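Local coordinates for putative lipoprotein (Bacteroides ovatus, PDB 3OQQ) that is of unknown function but is a putative extracellular lipoprotein, rich in beta strands, that carries bound calcium ions, at residues A[176-181]-A[267-272]; A[198-203]-A[324-329]; A[257-262]-A[303-308]. All coordinates share one frame; numbering follows the deposited sequence.

Interaction 1 of 3, residues A[176-181]-A[267-272]; sequences LLLTLD and TVITLD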
loop_
_atom_site.group_PDB
_atom_site.type_symbol
_atom_site.label_atom_id
_atom_site.label_comp_id
_atom_site.label_asym_id
_atom_site.label_seq_id
_atom_site.Cartn_x
_atom_site.Cartn_y
_atom_site.Cartn_z
ATOM N N LEU A 176 12.245 5.809 2.064
ATOM C CA LEU A 176 10.939 5.202 1.922
ATOM C C LEU A 176 9.926 6.276 2.208
ATOM O O LEU A 176 10.043 6.966 3.222
ATOM C CB LEU A 176 10.792 4.018 2.900
ATOM C CG LEU A 176 9.527 3.194 2.781
ATOM C CD1 LEU A 176 9.848 1.769 2.883
ATOM C CD2 LEU A 176 8.497 3.566 3.850
ATOM N N LEU A 177 8.986 6.470 1.291
ATOM C CA LEU A 177 7.869 7.373 1.488
ATOM C C LEU A 177 6.581 6.547 1.417
ATOM O O LEU A 177 6.277 5.954 0.364
ATOM C CB LEU A 177 7.851 8.536 0.473
ATOM C CG LEU A 177 6.778 9.616 0.687
ATOM C CD1 LEU A 177 7.100 10.452 1.930
ATOM C CD2 LEU A 177 6.702 10.544 -0.531
ATOM N N LEU A 178 5.848 6.488 2.549
ATOM C CA LEU A 178 4.569 5.801 2.649
ATOM C C LEU A 178 3.431 6.758 2.953
ATOM O O LEU A 178 3.517 7.537 3.898
ATOM C CB LEU A 178 4.597 4.711 3.739
ATOM C CG LEU A 178 3.224 4.117 4.168
ATOM C CD1 LEU A 178 2.700 3.123 3.168
ATOM C CD2 LEU A 178 3.292 3.480 5.518
ATOM N N THR A 179 2.326 6.640 2.198
ATOM C CA THR A 179 1.108 7.346 2.540
ATOM C C THR A 179 0.072 6.302 2.785
ATOM O O THR A 179 0.094 5.249 2.146
ATOM C CB THR A 179 0.651 8.418 1.537
ATOM O OG1 THR A 179 0.414 7.862 0.248
ATOM C CG2 THR A 179 1.574 9.620 1.489
ATOM N N LEU A 180 -0.797 6.569 3.758
ATOM C CA LEU A 180 -1.967 5.769 4.127
ATOM C C LEU A 180 -3.133 6.730 4.173
ATOM O O LEU A 180 -3.107 7.690 4.974
ATOM C CB LEU A 180 -1.777 5.064 5.487
ATOM C CG LEU A 180 -0.613 4.079 5.649
ATOM C CD1 LEU A 180 -0.452 3.692 7.096
ATOM C CD2 LEU A 180 -0.800 2.837 4.779
ATOM N N ASP A 181 -4.096 6.552 3.252
ATOM C CA ASP A 181 -5.247 7.458 3.122
ATOM C C ASP A 181 -6.532 6.753 3.436
ATOM O O ASP A 181 -6.861 5.797 2.741
ATOM C CB ASP A 181 -5.316 8.043 1.688
ATOM C CG ASP A 181 -4.085 8.825 1.298
ATOM O OD1 ASP A 181 -3.374 9.329 2.221
ATOM O OD2 ASP A 181 -3.794 8.900 0.092
ATOM N N THR A 267 9.445 -2.081 11.013
ATOM C CA THR A 267 8.812 -0.797 11.409
ATOM C C THR A 267 7.291 -0.978 11.530
ATOM O O THR A 267 6.640 -1.452 10.589
ATOM C CB THR A 267 9.193 0.320 10.413
ATOM O OG1 THR A 267 10.616 0.357 10.310
ATOM C CG2 THR A 267 8.673 1.706 10.843
ATOM N N VAL A 268 6.719 -0.613 12.682
ATOM C CA VAL A 268 5.261 -0.774 12.864
ATOM C C VAL A 268 4.610 0.624 12.848
ATOM O O VAL A 268 4.918 1.457 13.695
ATOM C CB VAL A 268 4.899 -1.592 14.132
ATOM C CG1 VAL A 268 3.379 -1.663 14.338
ATOM C CG2 VAL A 268 5.522 -2.991 14.077
ATOM N N ILE A 269 3.727 0.863 11.859
ATOM C CA ILE A 269 3.060 2.139 11.641
ATOM C C ILE A 269 1.570 2.004 11.927
ATOM O O ILE A 269 0.909 1.149 11.338
ATOM C CB ILE A 269 3.326 2.633 10.171
ATOM C CG1 ILE A 269 4.851 2.815 9.946
ATOM C CG2 ILE A 269 2.560 3.960 9.863
ATOM C CD1 ILE A 269 5.294 3.075 8.539
ATOM N N THR A 270 1.031 2.869 12.809
ATOM C CA THR A 270 -0.412 2.837 13.086
ATOM C C THR A 270 -1.039 4.232 12.975
ATOM O O THR A 270 -0.458 5.218 13.427
ATOM C CB THR A 270 -0.735 2.236 14.451
ATOM O OG1 THR A 270 -0.071 2.996 15.446
ATOM C CG2 THR A 270 -0.359 0.755 14.564
ATOM N N LEU A 271 -2.241 4.280 12.390
ATOM C CA LEU A 271 -3.086 5.447 12.286
ATOM C C LEU A 271 -4.326 5.179 13.114
ATOM O O LEU A 271 -5.169 4.358 12.735
ATOM C CB LEU A 271 -3.440 5.757 10.824
ATOM C CG LEU A 271 -4.408 6.948 10.625
ATOM C CD1 LEU A 271 -3.821 8.270 11.204
ATOM C CD2 LEU A 271 -4.756 7.107 9.180
ATOM N N ASP A 272 -4.394 5.822 14.284
ATOM C CA ASP A 272 -5.492 5.683 15.253
ATOM C C ASP A 272 -6.436 6.878 15.072
ATOM O O ASP A 272 -6.027 7.875 14.463
ATOM C CB ASP A 272 -4.863 5.625 16.647
ATOM C CG ASP A 272 -5.713 5.190 17.833
ATOM O OD1 ASP A 272 -6.955 5.016 17.662
ATOM O OD2 ASP A 272 -5.156 5.056 18.918
#
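Leu178 and Ile269 reach out from facing strands and meet tip to tip, with CD2 of Leu178 lying 3.6 Å from CD1 of Ile269. The long arm of the isoleucine makes this possible. Its CG1 stands anti to the carbonyl carbon (chi1 -60°), and an extended second torsion (171°) carries CD1 as far from the backbone as the side chain allows. The same first torsion sets the shorter branch, CG2, anti to the backbone N, where it serves a second partner: CD1 of Leu180 lies 4.1 Å from CG2 of Ile269, the two side chains slanting past each other in a looser fit. Strands 173-184 and 266-272 belong to different sheets, laid face over face as in a beta sandwich, and no hydrogen bond joins the two segments. The nearest CA atoms, those of Leu180 and Leu271, are 8.2 Å apart, a gap that side chains of leucine and isoleucine size can fill from both sides. Strand alternation directs Leu178 and Leu180 into this interior, while Asp181 turns away and forms a salt bridge with Arg300. Beta-branched Ile269 suits an extended backbone and offers two separate methyl contacts. Neighbours widen the apolar layer: Leu178 also touches Leu156 and Val195, Leu180 rests on Phe152, and Ile269 packs on Leu197 and Leu257.

Interaction 2 of 3, residues A[198-203]-A[324-329]; sequences DGLKSE and RELILD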
loop_
_atom_site.group_PDB
_atom_site.type_symbol
_atom_site.label_atom_id
_atom_site.label_comp_id
_atom_site.label_asym_id
_atom_site.label_seq_id
_atom_site.Cartn_x
_atom_site.Cartn_y
_atom_site.Cartn_z
ATOM N N ASP A 198 7.775 -5.248 7.090
ATOM C CA ASP A 198 8.456 -6.479 7.444
ATOM C C ASP A 198 9.920 -6.483 6.981
ATOM O O ASP A 198 10.211 -6.224 5.805
ATOM C CB ASP A 198 7.685 -7.661 6.844
ATOM C CG ASP A 198 7.857 -8.941 7.613
ATOM O OD1 ASP A 198 9.000 -9.404 7.733
ATOM O OD2 ASP A 198 6.845 -9.462 8.123
ATOM N N GLY A 199 10.824 -6.732 7.930
ATOM C CA GLY A 199 12.256 -6.754 7.653
ATOM C C GLY A 199 12.920 -5.389 7.661
ATOM O O GLY A 199 14.148 -5.322 7.613
ATOM N N LEU A 200 12.135 -4.278 7.721
ATOM C CA LEU A 200 12.765 -2.965 7.780
ATOM C C LEU A 200 13.170 -2.672 9.232
ATOM O O LEU A 200 12.454 -1.990 9.955
ATOM C CB LEU A 200 11.914 -1.844 7.184
ATOM C CG LEU A 200 12.743 -0.574 6.887
ATOM C CD1 LEU A 200 13.662 -0.754 5.651
ATOM C CD2 LEU A 200 11.873 0.606 6.760
ATOM N N LYS A 201 14.308 -3.240 9.649
ATOM C CA LYS A 201 14.840 -3.156 11.011
ATOM C C LYS A 201 15.324 -1.744 11.369
ATOM O O LYS A 201 15.667 -0.965 10.480
ATOM C CB LYS A 201 15.978 -4.175 11.192
ATOM C CG LYS A 201 15.560 -5.602 10.838
ATOM C CD LYS A 201 16.500 -6.620 11.419
ATOM C CE LYS A 201 16.522 -7.900 10.620
ATOM N NZ LYS A 201 17.752 -7.994 9.788
ATOM N N SER A 202 15.368 -1.433 12.681
ATOM C CA SER A 202 15.793 -0.127 13.201
ATOM C C SER A 202 17.248 0.199 12.772
ATOM O O SER A 202 17.541 1.344 12.463
ATOM C CB SER A 202 15.646 -0.063 14.727
ATOM O OG SER A 202 16.446 -1.031 15.384
ATOM N N GLU A 203 18.111 -0.822 12.679
ATOM C CA GLU A 203 19.515 -0.745 12.251
ATOM C C GLU A 203 19.620 -0.130 10.846
ATOM O O GLU A 203 20.661 0.419 10.507
ATOM C CB GLU A 203 20.165 -2.157 12.238
ATOM C CG GLU A 203 20.322 -2.825 13.603
ATOM C CD GLU A 203 19.112 -3.504 14.234
ATOM O OE1 GLU A 203 17.991 -3.376 13.689
ATOM O OE2 GLU A 203 19.283 -4.133 15.305
ATOM N N ARG A 324 14.257 -2.488 -0.688
ATOM C CA ARG A 324 13.773 -2.950 -2.001
ATOM C C ARG A 324 12.650 -3.979 -1.902
ATOM O O ARG A 324 11.652 -3.857 -2.618
ATOM C CB ARG A 324 14.912 -3.532 -2.829
ATOM C CG ARG A 324 15.724 -2.495 -3.583
ATOM C CD ARG A 324 16.790 -3.193 -4.408
ATOM N NE ARG A 324 17.725 -2.241 -4.997
ATOM C CZ ARG A 324 18.907 -2.565 -5.505
ATOM N NH1 ARG A 324 19.317 -3.827 -5.498
ATOM N NH2 ARG A 324 19.691 -1.628 -6.021
ATOM N N GLU A 325 12.808 -4.972 -1.010
ATOM C CA GLU A 325 11.856 -6.057 -0.782
ATOM C C GLU A 325 10.515 -5.556 -0.252
ATOM O O GLU A 325 9.531 -6.281 -0.376
ATOM C CB GLU A 325 12.451 -7.108 0.174
ATOM C CG GLU A 325 13.367 -8.089 -0.534
ATOM C CD GLU A 325 12.624 -9.111 -1.367
ATOM O OE1 GLU A 325 12.164 -10.129 -0.797
ATOM O OE2 GLU A 325 12.458 -8.867 -2.584
ATOM N N LEU A 326 10.438 -4.331 0.306
ATOM C CA LEU A 326 9.131 -3.813 0.741
ATOM C C LEU A 326 8.238 -3.520 -0.471
ATOM O O LEU A 326 7.011 -3.606 -0.364
ATOM C CB LEU A 326 9.251 -2.554 1.637
ATOM C CG LEU A 326 9.928 -2.793 2.979
ATOM C CD1 LEU A 326 10.248 -1.493 3.654
ATOM C CD2 LEU A 326 9.069 -3.664 3.880
ATOM N N ILE A 327 8.838 -3.164 -1.621
ATOM C CA ILE A 327 8.064 -2.921 -2.846
ATOM C C ILE A 327 7.952 -4.218 -3.648
ATOM O O ILE A 327 6.868 -4.533 -4.163
ATOM C CB ILE A 327 8.674 -1.786 -3.709
ATOM C CG1 ILE A 327 8.594 -0.419 -2.991
ATOM C CG2 ILE A 327 8.068 -1.759 -5.162
ATOM C CD1 ILE A 327 7.638 0.555 -3.550
ATOM N N LEU A 328 9.090 -4.929 -3.814
ATOM C CA LEU A 328 9.143 -6.129 -4.633
ATOM C C LEU A 328 8.310 -7.259 -4.040
ATOM O O LEU A 328 7.438 -7.786 -4.741
ATOM C CB LEU A 328 10.598 -6.583 -4.894
ATOM C CG LEU A 328 11.476 -5.622 -5.748
ATOM C CD1 LEU A 328 12.819 -6.245 -6.080
ATOM C CD2 LEU A 328 10.768 -5.173 -7.034
ATOM N N ASP A 329 8.532 -7.612 -2.766
ATOM C CA ASP A 329 7.777 -8.694 -2.133
ATOM C C ASP A 329 6.471 -8.176 -1.470
ATOM O O ASP A 329 6.499 -7.538 -0.407
ATOM C CB ASP A 329 8.658 -9.435 -1.120
ATOM C CG ASP A 329 8.067 -10.712 -0.552
ATOM O OD1 ASP A 329 6.886 -11.013 -0.852
ATOM O OD2 ASP A 329 8.754 -11.368 0.255
#
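Leu326 sets one methyl against Leu200 and the other against the backbone of Asp198, joining the C-terminal part of helix 314-328 to the end of strand 190-198 and the turn after it. The chain bends sharply at Leu200, the centre of an inverse gamma turn, so the contact is one of a helix against a strand end and a tight turn. In the helical segment, Arg324 comes first: its carbonyl O accepts from the backbone N of Leu328, 3.0 Å away, and also from that of Ile327, while its side chain forms a salt bridge with Glu160. Glu325 starts out toward the loop, but its carboxylate leads away, as befits a charged residue beside an apolar contact. Leu326 follows; chi1 of -65° puts CG anti to the carbonyl carbon, and the second torsion, 169°, turns the fork so that each methyl has its own partner. CD1 nestles against the leucine opposite, 3.9 Å from CB of Leu200, and the two side chains cross at about a right angle. CD2 lies over the backbone of Asp198, 3.4 Å from its carbonyl O; the carboxylate of Asp198 is engaged by Arg332 in a salt bridge. Replacing Leu326 by an alanine would probably open a gap beside Leu200 and strip the Asp198 backbone of its methyl cover, weakening the hold of helix on turn. Ile327, one residue on, packs instead on Leu156, Val158 and Tyr123, so successive apolar residues bind the helix to different neighbours. Asp329 is the first residue to leave helical geometry. Its OD1 accepts from the backbone N of Asn331, and its own N still closes the last helical turn, 2.9 Å from the carbonyl O of Glu325.

Interaction 3 of 3, residues A[257-262]-A[303-308]; sequences LTVDKA and VRLIGK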
loop_
_atom_site.group_PDB
_atom_site.type_symbol
_atom_site.label_atom_id
_atom_site.label_comp_id
_atom_site.label_asym_id
_atom_site.label_seq_id
_atom_site.Cartn_x
_atom_site.Cartn_y
_atom_site.Cartn_z
ATOM N N LEU A 257 -0.707 9.167 14.808
ATOM C CA LEU A 257 0.189 8.405 13.950
ATOM C C LEU A 257 1.425 8.016 14.741
ATOM O O LEU A 257 2.149 8.878 15.230
ATOM C CB LEU A 257 0.563 9.209 12.693
ATOM C CG LEU A 257 1.663 8.668 11.784
ATOM C CD1 LEU A 257 1.308 7.281 11.221
ATOM C CD2 LEU A 257 1.939 9.644 10.703
ATOM N N THR A 258 1.634 6.702 14.899
ATOM C CA THR A 258 2.773 6.174 15.627
ATOM C C THR A 258 3.659 5.431 14.651
ATOM O O THR A 258 3.184 4.612 13.869
ATOM C CB THR A 258 2.327 5.299 16.815
ATOM O OG1 THR A 258 1.420 6.048 17.620
ATOM C CG2 THR A 258 3.510 4.836 17.687
ATOM N N VAL A 259 4.951 5.744 14.682
ATOM C CA VAL A 259 5.946 5.025 13.890
ATOM C C VAL A 259 6.923 4.398 14.898
ATOM O O VAL A 259 7.583 5.121 15.642
ATOM C CB VAL A 259 6.645 5.893 12.810
ATOM C CG1 VAL A 259 7.636 5.057 12.012
ATOM C CG2 VAL A 259 5.629 6.537 11.871
ATOM N N ASP A 260 6.985 3.057 14.938
ATOM C CA ASP A 260 7.882 2.331 15.844
ATOM C C ASP A 260 8.870 1.531 14.999
ATOM O O ASP A 260 8.505 0.479 14.468
ATOM C CB ASP A 260 7.081 1.427 16.809
ATOM C CG ASP A 260 7.887 0.750 17.922
ATOM O OD1 ASP A 260 9.123 0.698 17.816
ATOM O OD2 ASP A 260 7.266 0.229 18.872
ATOM N N LYS A 261 10.126 2.036 14.870
ATOM C CA LYS A 261 11.119 1.375 14.035
ATOM C C LYS A 261 11.825 0.249 14.791
ATOM O O LYS A 261 12.552 -0.511 14.175
ATOM C CB LYS A 261 12.156 2.404 13.512
ATOM C CG LYS A 261 13.183 2.919 14.579
ATOM C CD LYS A 261 14.219 3.788 13.913
ATOM C CE LYS A 261 15.248 4.351 14.866
ATOM N NZ LYS A 261 16.021 5.449 14.208
ATOM N N ALA A 262 11.596 0.125 16.103
ATOM C CA ALA A 262 12.349 -0.784 16.963
ATOM C C ALA A 262 11.705 -2.170 17.232
ATOM O O ALA A 262 12.247 -2.942 18.021
ATOM C CB ALA A 262 12.660 -0.081 18.281
ATOM N N VAL A 303 4.621 8.942 6.066
ATOM C CA VAL A 303 5.844 8.532 6.761
ATOM C C VAL A 303 7.009 8.501 5.799
ATOM O O VAL A 303 6.966 7.832 4.767
ATOM C CB VAL A 303 5.692 7.153 7.462
ATOM C CG1 VAL A 303 6.964 6.793 8.247
ATOM C CG2 VAL A 303 4.468 7.114 8.382
ATOM N N ARG A 304 8.052 9.241 6.147
ATOM C CA ARG A 304 9.313 9.236 5.430
ATOM C C ARG A 304 10.347 8.575 6.333
ATOM O O ARG A 304 10.558 9.027 7.465
ATOM C CB ARG A 304 9.719 10.665 5.047
ATOM C CG ARG A 304 10.959 10.742 4.171
ATOM C CD ARG A 304 11.297 12.182 3.911
ATOM N NE ARG A 304 12.587 12.345 3.242
ATOM C CZ ARG A 304 13.429 13.339 3.496
ATOM N NH1 ARG A 304 13.138 14.243 4.422
ATOM N NH2 ARG A 304 14.576 13.431 2.835
ATOM N N LEU A 305 10.933 7.468 5.878
ATOM C CA LEU A 305 11.978 6.771 6.640
ATOM C C LEU A 305 13.283 6.907 5.878
ATOM O O LEU A 305 13.348 6.483 4.726
ATOM C CB LEU A 305 11.642 5.292 6.880
ATOM C CG LEU A 305 10.273 4.982 7.477
ATOM C CD1 LEU A 305 9.978 3.548 7.346
ATOM C CD2 LEU A 305 10.187 5.370 8.943
ATOM N N ILE A 306 14.293 7.552 6.494
ATOM C CA ILE A 306 15.587 7.807 5.857
ATOM C C ILE A 306 16.555 6.757 6.363
ATOM O O ILE A 306 16.769 6.625 7.589
ATOM C CB ILE A 306 16.079 9.270 6.086
ATOM C CG1 ILE A 306 15.037 10.285 5.556
ATOM C CG2 ILE A 306 17.433 9.536 5.405
ATOM C CD1 ILE A 306 14.296 11.060 6.653
ATOM N N GLY A 307 17.093 5.989 5.418
ATOM C CA GLY A 307 18.030 4.919 5.726
ATOM C C GLY A 307 19.357 5.402 6.276
ATOM O O GLY A 307 19.804 6.504 5.947
ATOM N N LYS A 308 19.991 4.572 7.131
ATOM C CA LYS A 308 21.297 4.832 7.735
ATOM C C LYS A 308 22.341 4.985 6.641
ATOM O O LYS A 308 22.361 4.221 5.667
ATOM C CB LYS A 308 21.723 3.682 8.675
ATOM C CG LYS A 308 21.122 3.715 10.059
ATOM C CD LYS A 308 22.100 4.233 11.096
ATOM C CE LYS A 308 21.667 3.893 12.505
ATOM N NZ LYS A 308 20.404 4.579 12.899
HETATM O O HOH W 1 18.380 3.229 14.009
#
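Val259 and Val303 meet tip to tip, CG2 of Val259 lying 3.7 Å from CG2 of Val303. Both valines adopt the same conformation: CG1 is anti to the backbone N (chi1 -179° in Val259, -177° in Val303), and CG2 lies beside that N. Val303 loses the most surface here. Its CG2 is shared, also receiving CD1 of Leu257 at 4.3 Å, a loose contact. The other branch of Val259 is used as well, CG1 standing 4.0 Å from CD2 of Leu305 as those side chains cross aslant. Strands 253-263 and 298-307 lie in separate sheets that face each other, an arrangement consistent with a beta sandwich. Their short segments run in nearly the same direction, 20° apart, and approach to 9.8 Å between axes. Beta-branched valines suit the extended backbone, and their short side chains meet directly; the longer Leu305 reaches the second branch of Val259. Val303 further touches Ile269, and Leu305 rests on Leu200 and Ile208. At the margin the chemistry turns polar. Lys261 NZ and Lys308 NZ stand 4.7 Å apart, and one water accepts from both, weakly from Lys261. The carbonyl O of Val205 also accepts from the two ammonium groups, the bond from Lys308 being weak.

From the N terminus, 176-181 comes first and 198-203 next, before either has met its partner. Segment 257-262 follows; then 267-272 closes interaction 1, 303-308 closes interaction 3, and 324-329 closes interaction 2. Interaction 1 therefore crosses both others, while interaction 3 is nested within the loop of interaction 2. Interactions 1 and 3 bridge the same two sheets: strands 173-184 and 298-307 are neighbours in one, 253-263 and 266-272 in the other. Backbone pairs Leu178 O with Val303 N and Val268 N with Asp260 O probably bond them within each sheet. Interaction 2 adds the helix, and Thr267 OG1 probably bonds Leu200 O beside it.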